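Local atomic coordinates of lipoate-protein ligase, putative (Streptococcus pneumoniae, PDB entry 1VQZ), a protein that is a putative lipoate-protein ligase, with a catalytic domain of the lipoyl protein ligase A/B family and a bacterial ligase C-terminal region. Residues A[75-80]-A[250-255]; A[52-57]-A[87-92]. All coordinates share one frame; numbering follows the deposited sequence.

Interaction 1: residues A[75-80]-A[250-255]; sequences IEVVRR and WNYGKS. With EDO (1,2-ethanediol), chain Q.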
ATOM      1  N   ILE A  75       3.077 -17.696  -7.670  1.00 27.23           N
ATOM      2  CA  ILE A  75       2.526 -16.444  -7.130  1.00 27.89           C
ATOM      3  C   ILE A  75       3.530 -15.328  -7.435  1.00 28.77           C
ATOM      4  O   ILE A  75       4.718 -15.491  -7.131  1.00 30.26           O
ATOM      5  CB  ILE A  75       2.292 -16.629  -5.610  1.00 26.32           C
ATOM      6  CG1 ILE A  75       1.226 -17.736  -5.378  1.00 23.61           C
ATOM      7  CG2 ILE A  75       1.838 -15.324  -4.898  1.00 32.99           C
ATOM      8  CD1 ILE A  75       1.053 -18.140  -3.935  1.00 31.32           C
ATOM      9  N   GLU A  76       3.084 -14.227  -8.047  1.00 30.29           N
ATOM     10  CA  GLU A  76       3.954 -13.027  -8.243  1.00 31.12           C
ATOM     11  C   GLU A  76       4.265 -12.372  -6.888  1.00 30.30           C
ATOM     12  O   GLU A  76       3.435 -12.404  -6.003  1.00 30.27           O
ATOM     13  CB  GLU A  76       3.255 -11.975  -9.111  1.00 33.12           C
ATOM     14  CG  GLU A  76       2.658 -12.419 -10.457  1.00 32.63           C
ATOM     15  CD  GLU A  76       3.685 -12.873 -11.440  1.00 40.16           C
ATOM     16  OE1 GLU A  76       4.858 -12.570 -11.245  1.00 43.18           O
ATOM     17  OE2 GLU A  76       3.336 -13.552 -12.420  1.00 39.65           O
ATOM     18  N   VAL A  77       5.456 -11.796  -6.735  1.00 31.24           N
ATOM     19  CA  VAL A  77       5.817 -10.950  -5.608  1.00 28.29           C
ATOM     20  C   VAL A  77       6.225  -9.569  -6.146  1.00 29.08           C
ATOM     21  O   VAL A  77       7.276  -9.437  -6.825  1.00 27.04           O
ATOM     22  CB  VAL A  77       6.925 -11.599  -4.708  1.00 27.91           C
ATOM     23  CG1 VAL A  77       7.365 -10.689  -3.601  1.00 26.18           C
ATOM     24  CG2 VAL A  77       6.456 -12.924  -4.152  1.00 31.62           C
ATOM     25  N   VAL A  78       5.430  -8.541  -5.793  1.00 29.78           N
ATOM     26  CA  VAL A  78       5.693  -7.161  -6.229  1.00 31.70           C
ATOM     27  C   VAL A  78       5.558  -6.166  -5.078  1.00 29.48           C
ATOM     28  O   VAL A  78       4.643  -6.264  -4.271  1.00 31.26           O
ATOM     29  CB  VAL A  78       4.759  -6.796  -7.421  1.00 31.56           C
ATOM     30  CG1 VAL A  78       5.013  -5.386  -7.957  1.00 27.65           C
ATOM     31  CG2 VAL A  78       4.902  -7.837  -8.569  1.00 35.69           C
ATOM     32  N   ARG A  79       6.509  -5.253  -4.969  1.00 28.60           N
ATOM     33  CA  ARG A  79       6.474  -4.199  -3.963  1.00 27.38           C
ATOM     34  C   ARG A  79       5.655  -3.047  -4.502  1.00 28.00           C
ATOM     35  O   ARG A  79       5.900  -2.568  -5.593  1.00 27.13           O
ATOM     36  CB  ARG A  79       7.892  -3.753  -3.651  1.00 26.35           C
ATOM     37  CG  ARG A  79       8.035  -2.714  -2.579  1.00 28.07           C
ATOM     38  CD  ARG A  79       9.419  -2.179  -2.563  1.00 26.90           C
ATOM     39  NE  ARG A  79      10.495  -3.120  -2.190  1.00 29.09           N
ATOM     40  CZ  ARG A  79      10.751  -3.569  -0.960  1.00 29.37           C
ATOM     41  NH1 ARG A  79       9.962  -3.272   0.065  1.00 25.74           N
ATOM     42  NH2 ARG A  79      11.810  -4.350  -0.757  1.00 29.44           N
ATOM     43  N   ARG A  80       4.676  -2.605  -3.723  1.00 30.82           N
ATOM     44  CA  ARG A  80       3.893  -1.428  -4.071  1.00 31.16           C
ATOM     45  C   ARG A  80       4.477  -0.125  -3.534  1.00 30.55           C
ATOM     46  O   ARG A  80       5.542  -0.080  -2.817  1.00 27.14           O
ATOM     47  CB  ARG A  80       2.420  -1.610  -3.602  1.00 31.00           C
ATOM     48  CG  ARG A  80       2.234  -1.686  -2.095  1.00 32.80           C
ATOM     49  CD  ARG A  80       0.741  -1.649  -1.654  1.00 29.81           C
ATOM     50  NE  ARG A  80       0.790  -1.622  -0.193  1.00 25.59           N
ATOM     51  CZ  ARG A  80       0.918  -2.689   0.609  1.00 29.67           C
ATOM     52  NH1 ARG A  80       0.906  -3.909   0.103  1.00 28.72           N
ATOM     53  NH2 ARG A  80       1.073  -2.510   1.929  1.00 29.90           N
ATOM     54  N   TRP A 250      14.057  -3.699  -7.251  1.00 31.30           N
ATOM     55  CA  TRP A 250      12.946  -2.996  -6.668  1.00 30.21           C
ATOM     56  C   TRP A 250      12.160  -3.880  -5.688  1.00 30.04           C
ATOM     57  O   TRP A 250      11.837  -3.454  -4.585  1.00 28.66           O
ATOM     58  CB  TRP A 250      12.008  -2.439  -7.754  1.00 28.11           C
ATOM     59  CG  TRP A 250      10.721  -1.952  -7.177  1.00 29.41           C
ATOM     60  CD1 TRP A 250       9.476  -2.564  -7.295  1.00 33.06           C
ATOM     61  CD2 TRP A 250      10.525  -0.807  -6.348  1.00 29.11           C
ATOM     62  NE1 TRP A 250       8.536  -1.858  -6.567  1.00 31.40           N
ATOM     63  CE2 TRP A 250       9.142  -0.782  -5.980  1.00 31.14           C
ATOM     64  CE3 TRP A 250      11.373   0.198  -5.847  1.00 34.30           C
ATOM     65  CZ2 TRP A 250       8.610   0.192  -5.173  1.00 28.75           C
ATOM     66  CZ3 TRP A 250      10.816   1.192  -5.011  1.00 35.27           C
ATOM     67  CH2 TRP A 250       9.434   1.181  -4.709  1.00 34.97           C
ATOM     68  N   ASN A 251      11.796  -5.085  -6.106  1.00 30.93           N
ATOM     69  CA  ASN A 251      10.836  -5.899  -5.305  1.00 31.90           C
ATOM     70  C   ASN A 251      11.477  -6.443  -4.024  1.00 31.30           C
ATOM     71  O   ASN A 251      10.818  -6.522  -2.971  1.00 32.69           O
ATOM     72  CB  ASN A 251      10.268  -7.050  -6.156  1.00 31.06           C
ATOM     73  CG  ASN A 251       9.391  -6.578  -7.270  1.00 31.87           C
ATOM     74  OD1 ASN A 251       8.619  -5.663  -7.087  1.00 28.92           O
ATOM     75  ND2 ASN A 251       9.455  -7.237  -8.417  1.00 29.08           N
ATOM     76  N   TYR A 252      12.748  -6.822  -4.151  1.00 30.88           N
ATOM     77  CA  TYR A 252      13.575  -7.296  -3.035  1.00 28.35           C
ATOM     78  C   TYR A 252      14.604  -6.217  -2.741  1.00 32.25           C
ATOM     79  O   TYR A 252      14.331  -5.295  -1.976  1.00 33.94           O
ATOM     80  CB  TYR A 252      14.225  -8.629  -3.418  1.00 29.17           C
ATOM     81  CG  TYR A 252      13.222  -9.765  -3.479  1.00 32.00           C
ATOM     82  CD1 TYR A 252      12.438  -9.974  -4.609  1.00 30.99           C
ATOM     83  CD2 TYR A 252      13.056 -10.628  -2.405  1.00 26.59           C
ATOM     84  CE1 TYR A 252      11.501 -11.051  -4.671  1.00 32.86           C
ATOM     85  CE2 TYR A 252      12.142 -11.695  -2.444  1.00 32.79           C
ATOM     86  CZ  TYR A 252      11.351 -11.883  -3.567  1.00 30.06           C
ATOM     87  OH  TYR A 252      10.450 -12.924  -3.591  1.00 34.97           O
ATOM     88  N   GLY A 253      15.778  -6.303  -3.364  1.00 34.40           N
ATOM     89  CA  GLY A 253      16.732  -5.179  -3.365  1.00 35.43           C
ATOM     90  C   GLY A 253      17.992  -5.438  -2.575  1.00 36.89           C
ATOM     91  O   GLY A 253      18.033  -6.334  -1.744  1.00 40.74           O
ATOM     92  N   LYS A 254      19.010  -4.622  -2.816  1.00 38.36           N
ATOM     93  CA  LYS A 254      20.316  -4.824  -2.223  1.00 41.91           C
ATOM     94  C   LYS A 254      20.348  -4.469  -0.742  1.00 42.06           C
ATOM     95  O   LYS A 254      19.728  -3.516  -0.297  1.00 38.95           O
ATOM     96  CB  LYS A 254      21.382  -4.003  -2.977  1.00 44.88           C
ATOM     97  N   SER A 255      21.116  -5.237   0.014  1.00 43.74           N
ATOM     98  CA  SER A 255      21.370  -4.902   1.420  1.00 47.38           C
ATOM     99  C   SER A 255      22.185  -3.626   1.517  1.00 42.76           C
ATOM    100  O   SER A 255      23.056  -3.417   0.692  1.00 42.57           O
ATOM    101  CB  SER A 255      22.141  -6.021   2.097  1.00 46.86           C
ATOM    102  OG  SER A 255      21.533  -7.268   1.810  1.00 59.68           O
TER
HETATM  103  C1  EDO Q 415      14.016 -15.784  -2.484  0.50 33.38           C
HETATM  104  O1  EDO Q 415      15.076 -14.890  -2.798  0.50 31.25           O
HETATM  105  C2  EDO Q 415      12.848 -15.254  -1.654  1.00 42.35           C
HETATM  106  O2  EDO Q 415      11.583 -15.450  -2.346  1.00 46.80           O

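Interaction 2: residues A[52-57]-A[87-92]; sequences SIIVGR and VYHDLN. With EDO (1,2-ethanediol), chain L; EDO (1,2-ethanediol), chain S.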
ATOM      1  N   SER A  52      -0.867 -13.070  -6.319  1.00 26.34           N
ATOM      2  CA  SER A  52       0.257 -12.198  -6.017  1.00 27.09           C
ATOM      3  C   SER A  52       0.359 -11.899  -4.539  1.00 28.70           C
ATOM      4  O   SER A  52      -0.660 -11.748  -3.862  1.00 29.42           O
ATOM      5  CB  SER A  52       0.117 -10.859  -6.778  1.00 28.26           C
ATOM      6  OG  SER A  52       0.032 -11.021  -8.210  1.00 30.39           O
ATOM      7  N   ILE A  53       1.591 -11.839  -4.030  1.00 29.80           N
ATOM      8  CA  ILE A  53       1.871 -11.190  -2.757  1.00 30.32           C
ATOM      9  C   ILE A  53       2.411  -9.794  -3.032  1.00 29.20           C
ATOM     10  O   ILE A  53       3.466  -9.624  -3.646  1.00 30.52           O
ATOM     11  CB  ILE A  53       2.875 -11.963  -1.858  1.00 27.64           C
ATOM     12  CG1 ILE A  53       2.401 -13.413  -1.631  1.00 29.54           C
ATOM     13  CG2 ILE A  53       3.065 -11.199  -0.532  1.00 30.71           C
ATOM     14  CD1 ILE A  53       1.109 -13.512  -0.797  1.00 36.35           C
ATOM     15  N   ILE A  54       1.693  -8.806  -2.543  1.00 30.04           N
ATOM     16  CA  ILE A  54       2.074  -7.432  -2.689  1.00 29.94           C
ATOM     17  C   ILE A  54       2.647  -6.944  -1.348  1.00 29.46           C
ATOM     18  O   ILE A  54       1.964  -6.972  -0.331  1.00 27.97           O
ATOM     19  CB  ILE A  54       0.901  -6.550  -3.087  1.00 31.80           C
ATOM     20  CG1 ILE A  54       0.190  -7.076  -4.353  1.00 33.45           C
ATOM     21  CG2 ILE A  54       1.386  -5.124  -3.365  1.00 31.03           C
ATOM     22  CD1 ILE A  54       1.072  -7.240  -5.574  1.00 38.55           C
ATOM     23  N   VAL A  55       3.889  -6.485  -1.374  1.00 26.45           N
ATOM     24  CA  VAL A  55       4.595  -6.074  -0.190  1.00 25.81           C
ATOM     25  C   VAL A  55       4.650  -4.582  -0.120  1.00 28.33           C
ATOM     26  O   VAL A  55       4.651  -3.904  -1.147  1.00 30.44           O
ATOM     27  CB  VAL A  55       6.011  -6.747  -0.005  1.00 29.92           C
ATOM     28  CG1 VAL A  55       5.864  -8.261  -0.039  1.00 35.77           C
ATOM     29  CG2 VAL A  55       7.043  -6.277  -1.049  1.00 30.76           C
ATOM     30  N   GLY A  56       4.667  -4.084   1.120  1.00 27.38           N
ATOM     31  CA  GLY A  56       4.747  -2.670   1.387  1.00 25.38           C
ATOM     32  C   GLY A  56       6.065  -2.090   0.933  1.00 27.28           C
ATOM     33  O   GLY A  56       7.090  -2.771   0.815  1.00 26.73           O
ATOM     34  N   ARG A  57       6.015  -0.806   0.630  1.00 27.64           N
ATOM     35  CA  ARG A  57       7.155  -0.032   0.151  1.00 28.30           C
ATOM     36  C   ARG A  57       8.484  -0.175   0.930  1.00 29.20           C
ATOM     37  O   ARG A  57       9.599  -0.051   0.342  1.00 26.80           O
ATOM     38  CB  ARG A  57       6.683   1.445   0.115  1.00 29.22           C
ATOM     39  CG  ARG A  57       7.627   2.405  -0.379  1.00 33.62           C
ATOM     40  CD  ARG A  57       6.994   3.781  -0.357  1.00 30.93           C
ATOM     41  NE  ARG A  57       6.641   4.152   0.985  1.00 38.34           N
ATOM     42  CZ  ARG A  57       5.699   5.002   1.340  1.00 29.49           C
ATOM     43  NH1 ARG A  57       4.931   5.623   0.452  1.00 40.82           N
ATOM     44  NH2 ARG A  57       5.520   5.223   2.623  1.00 38.50           N
ATOM     45  N   VAL A  87      -0.003  -8.171   1.389  1.00 30.86           N
ATOM     46  CA  VAL A  87      -1.378  -8.455   1.001  1.00 31.29           C
ATOM     47  C   VAL A  87      -1.428  -9.505  -0.120  1.00 29.29           C
ATOM     48  O   VAL A  87      -0.633  -9.438  -1.046  1.00 27.91           O
ATOM     49  CB  VAL A  87      -2.069  -7.161   0.540  1.00 30.84           C
ATOM     50  CG1 VAL A  87      -3.494  -7.400   0.288  1.00 35.61           C
ATOM     51  CG2 VAL A  87      -1.908  -6.092   1.604  1.00 35.80           C
ATOM     52  N   TYR A  88      -2.380 -10.450  -0.015  1.00 26.88           N
ATOM     53  CA  TYR A  88      -2.666 -11.415  -1.067  1.00 27.50           C
ATOM     54  C   TYR A  88      -3.721 -10.934  -2.049  1.00 26.84           C
ATOM     55  O   TYR A  88      -4.842 -10.570  -1.678  1.00 30.78           O
ATOM     56  CB  TYR A  88      -3.079 -12.783  -0.493  1.00 29.58           C
ATOM     57  CG  TYR A  88      -3.281 -13.819  -1.568  1.00 31.60           C
ATOM     58  CD1 TYR A  88      -2.193 -14.286  -2.319  1.00 28.42           C
ATOM     59  CD2 TYR A  88      -4.550 -14.347  -1.833  1.00 29.29           C
ATOM     60  CE1 TYR A  88      -2.363 -15.229  -3.330  1.00 27.43           C
ATOM     61  CE2 TYR A  88      -4.742 -15.307  -2.885  1.00 27.89           C
ATOM     62  CZ  TYR A  88      -3.648 -15.736  -3.609  1.00 28.63           C
ATOM     63  OH  TYR A  88      -3.820 -16.692  -4.567  1.00 29.68           O
ATOM     64  N   HIS A  89      -3.345 -10.964  -3.308  1.00 26.77           N
ATOM     65  CA  HIS A  89      -4.243 -10.728  -4.414  1.00 29.91           C
ATOM     66  C   HIS A  89      -4.479 -11.992  -5.202  1.00 28.15           C
ATOM     67  O   HIS A  89      -3.552 -12.782  -5.431  1.00 27.31           O
ATOM     68  CB  HIS A  89      -3.608  -9.704  -5.374  1.00 31.09           C
ATOM     69  CG  HIS A  89      -3.540  -8.313  -4.841  1.00 29.95           C
ATOM     70  ND1 HIS A  89      -3.143  -8.019  -3.556  1.00 40.86           N
ATOM     71  CD2 HIS A  89      -3.701  -7.115  -5.467  1.00 30.80           C
ATOM     72  CE1 HIS A  89      -3.132  -6.704  -3.390  1.00 29.07           C
ATOM     73  NE2 HIS A  89      -3.435  -6.134  -4.547  1.00 34.66           N
ATOM     74  N   ASP A  90      -5.703 -12.123  -5.692  1.00 29.19           N
ATOM     75  CA  ASP A  90      -6.042 -13.085  -6.695  1.00 28.05           C
ATOM     76  C   ASP A  90      -7.079 -12.508  -7.655  1.00 30.96           C
ATOM     77  O   ASP A  90      -7.451 -11.323  -7.555  1.00 30.28           O
ATOM     78  CB  ASP A  90      -6.405 -14.457  -6.051  1.00 29.39           C
ATOM     79  CG  ASP A  90      -7.787 -14.509  -5.380  1.00 29.59           C
ATOM     80  OD1 ASP A  90      -8.623 -13.604  -5.527  1.00 31.88           O
ATOM     81  OD2 ASP A  90      -8.043 -15.515  -4.663  1.00 28.52           O
ATOM     82  N   LEU A  91      -7.564 -13.340  -8.587  1.00 30.44           N
ATOM     83  CA  LEU A  91      -8.483 -12.878  -9.594  1.00 31.36           C
ATOM     84  C   LEU A  91      -9.857 -12.433  -9.042  1.00 30.65           C
ATOM     85  O   LEU A  91     -10.649 -11.900  -9.793  1.00 28.88           O
ATOM     86  CB  LEU A  91      -8.689 -13.946 -10.676  1.00 30.81           C
ATOM     87  CG  LEU A  91      -7.470 -14.181 -11.554  1.00 26.90           C
ATOM     88  CD1 LEU A  91      -7.848 -15.202 -12.635  1.00 37.63           C
ATOM     89  CD2 LEU A  91      -6.913 -12.867 -12.221  1.00 30.86           C
ATOM     90  N   ASN A  92     -10.112 -12.681  -7.757  1.00 30.43           N
ATOM     91  CA  ASN A  92     -11.328 -12.251  -7.084  1.00 30.11           C
ATOM     92  C   ASN A  92     -11.104 -11.139  -6.040  1.00 29.30           C
ATOM     93  O   ASN A  92     -11.979 -10.843  -5.166  1.00 27.38           O
ATOM     94  CB  ASN A  92     -12.020 -13.463  -6.483  1.00 31.82           C
ATOM     95  CG  ASN A  92     -12.658 -14.318  -7.523  1.00 35.15           C
ATOM     96  OD1 ASN A  92     -13.533 -13.851  -8.224  1.00 33.25           O
ATOM     97  ND2 ASN A  92     -12.213 -15.567  -7.650  1.00 33.63           N
TER
HETATM   98  C1  EDO L 410      -1.088  -2.719  -5.078  1.00 33.27           C
HETATM   99  O1  EDO L 410      -2.110  -3.138  -4.203  1.00 22.97           O
HETATM  100  C2  EDO L 410      -1.338  -1.245  -5.291  1.00 33.45           C
HETATM  101  O2  EDO L 410      -0.600  -0.777  -6.398  1.00 27.87           O
HETATM  102  C1  EDO S 417      12.926   3.433  -0.281  1.00 52.28           C
HETATM  103  O1  EDO S 417      13.002   4.647   0.569  1.00 28.83           O
HETATM  104  C2  EDO S 417      11.682   2.517  -0.178  1.00 52.52           C
HETATM  105  O2  EDO S 417      11.217   1.791  -1.354  1.00 47.78           O

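Interaction 1: residues A[75-80]-A[250-255]
R79 and W250 hold each other by two hydrogen bonds in opposite directions. R79 NE gives to W250 O at 2.8 Å, with the acceptor in the guanidinium plane. W250 NE1 gives back to R79 O at 2.9 Å. R79 NH2 reaches Y252 O at 3.0 Å, on a lone pair of that carbonyl. One edge of the guanidinium, NE and NH2, thus takes up two carbonyls at and just past the end of helix 248-251. Q59 O takes NH1. The backbone N of R79 donates to N251 OD1 at 3.0 Å and 168°, from above the amide plane. F245 O receives N251 ND2.

The contact joins this helix end to strand 76-79, an outer strand of a small mixed sheet in the ligase catalytic region.

The extended start of the R79 chain, with CG anti to the backbone N, carries CD over the six-membered ring of W250, 3.8 Å from its centroid, a CH-pi contact. The bend at chi3 (-65°) then turns NE off toward W250 O. The guanidinium plane stands 79° from the ring plane. V77 CG1 meets the phenol end of Y252, 3.8 Å from OH. That hydroxyl accepts a hydrogen bond from 1,2-ethanediol O2.

Interaction 2: residues A[52-57]-A[87-92]
S52 and H89, I53 and Y88, and I54 and V87 pair as two antiparallel strands, with segment directions 146° apart. The outer pairs are hydrogen-bonded and the middle one is not. S52 N to H89 O and I54 N to V87 O are 2.8 Å; H89 N to S52 O and V87 N to I54 O are 2.9 Å. The CA-H groups of Y88 and I53 also approach S52 O and V87 O.

On one face, I54 meets H89. I54 CG1 lies over the imidazole face, 3.6 Å from the ring centroid, in a CH-pi contact. It is offset toward the rim and nearest to H89 CE1. S52 CB lies alongside H89 CB, while S52 OG bonds to T23 and to K50 O. C160 of strand 154-162 touches both V87 and H89.

On the other face, I53 CD1 touches Y88 CD1 at 3.7 Å, near the ring plane, so the methyl meets an edge. The two side chains cross at about a right angle. Y88 CD1 also comes to 3.3 Å from S52 O. Helix 169-173 packs on this face, with L170 and A173 against I53 and V169 against Y88.

At the rim of the imidazole, H89 NE2 and 1,2-ethanediol O1 form a hydrogen bond of 3.3 Å, in which either may donate. H89 ND1 is buried by the contact and has no partner in the model. All four hydrogen bonds between the strands are backbone bonds; the side chains add apolar and CH-pi packing.

Overall arrangement
Interactions 1 and 2 meet on one small mixed sheet, their centres about 12 Å apart. Strand 52-55 is its middle strand, with 76-79 parallel on one side and 87-89 antiparallel on the other. E76 O and I53 N, 2.8 Å apart, and R80 N and V55 O, 2.9 Å apart, probably form hydrogen bonds between the two contacts. R79 NH1 also packs 3.3 Å from R57 O. Interaction 2 is local, with 29 residues between its segments. Interaction 1 brings in the end of helix 248-251, with 169 residues between its segments. Ethanediol molecules, probably from the crystallisation liquor, bind at Y252, H89 and R57.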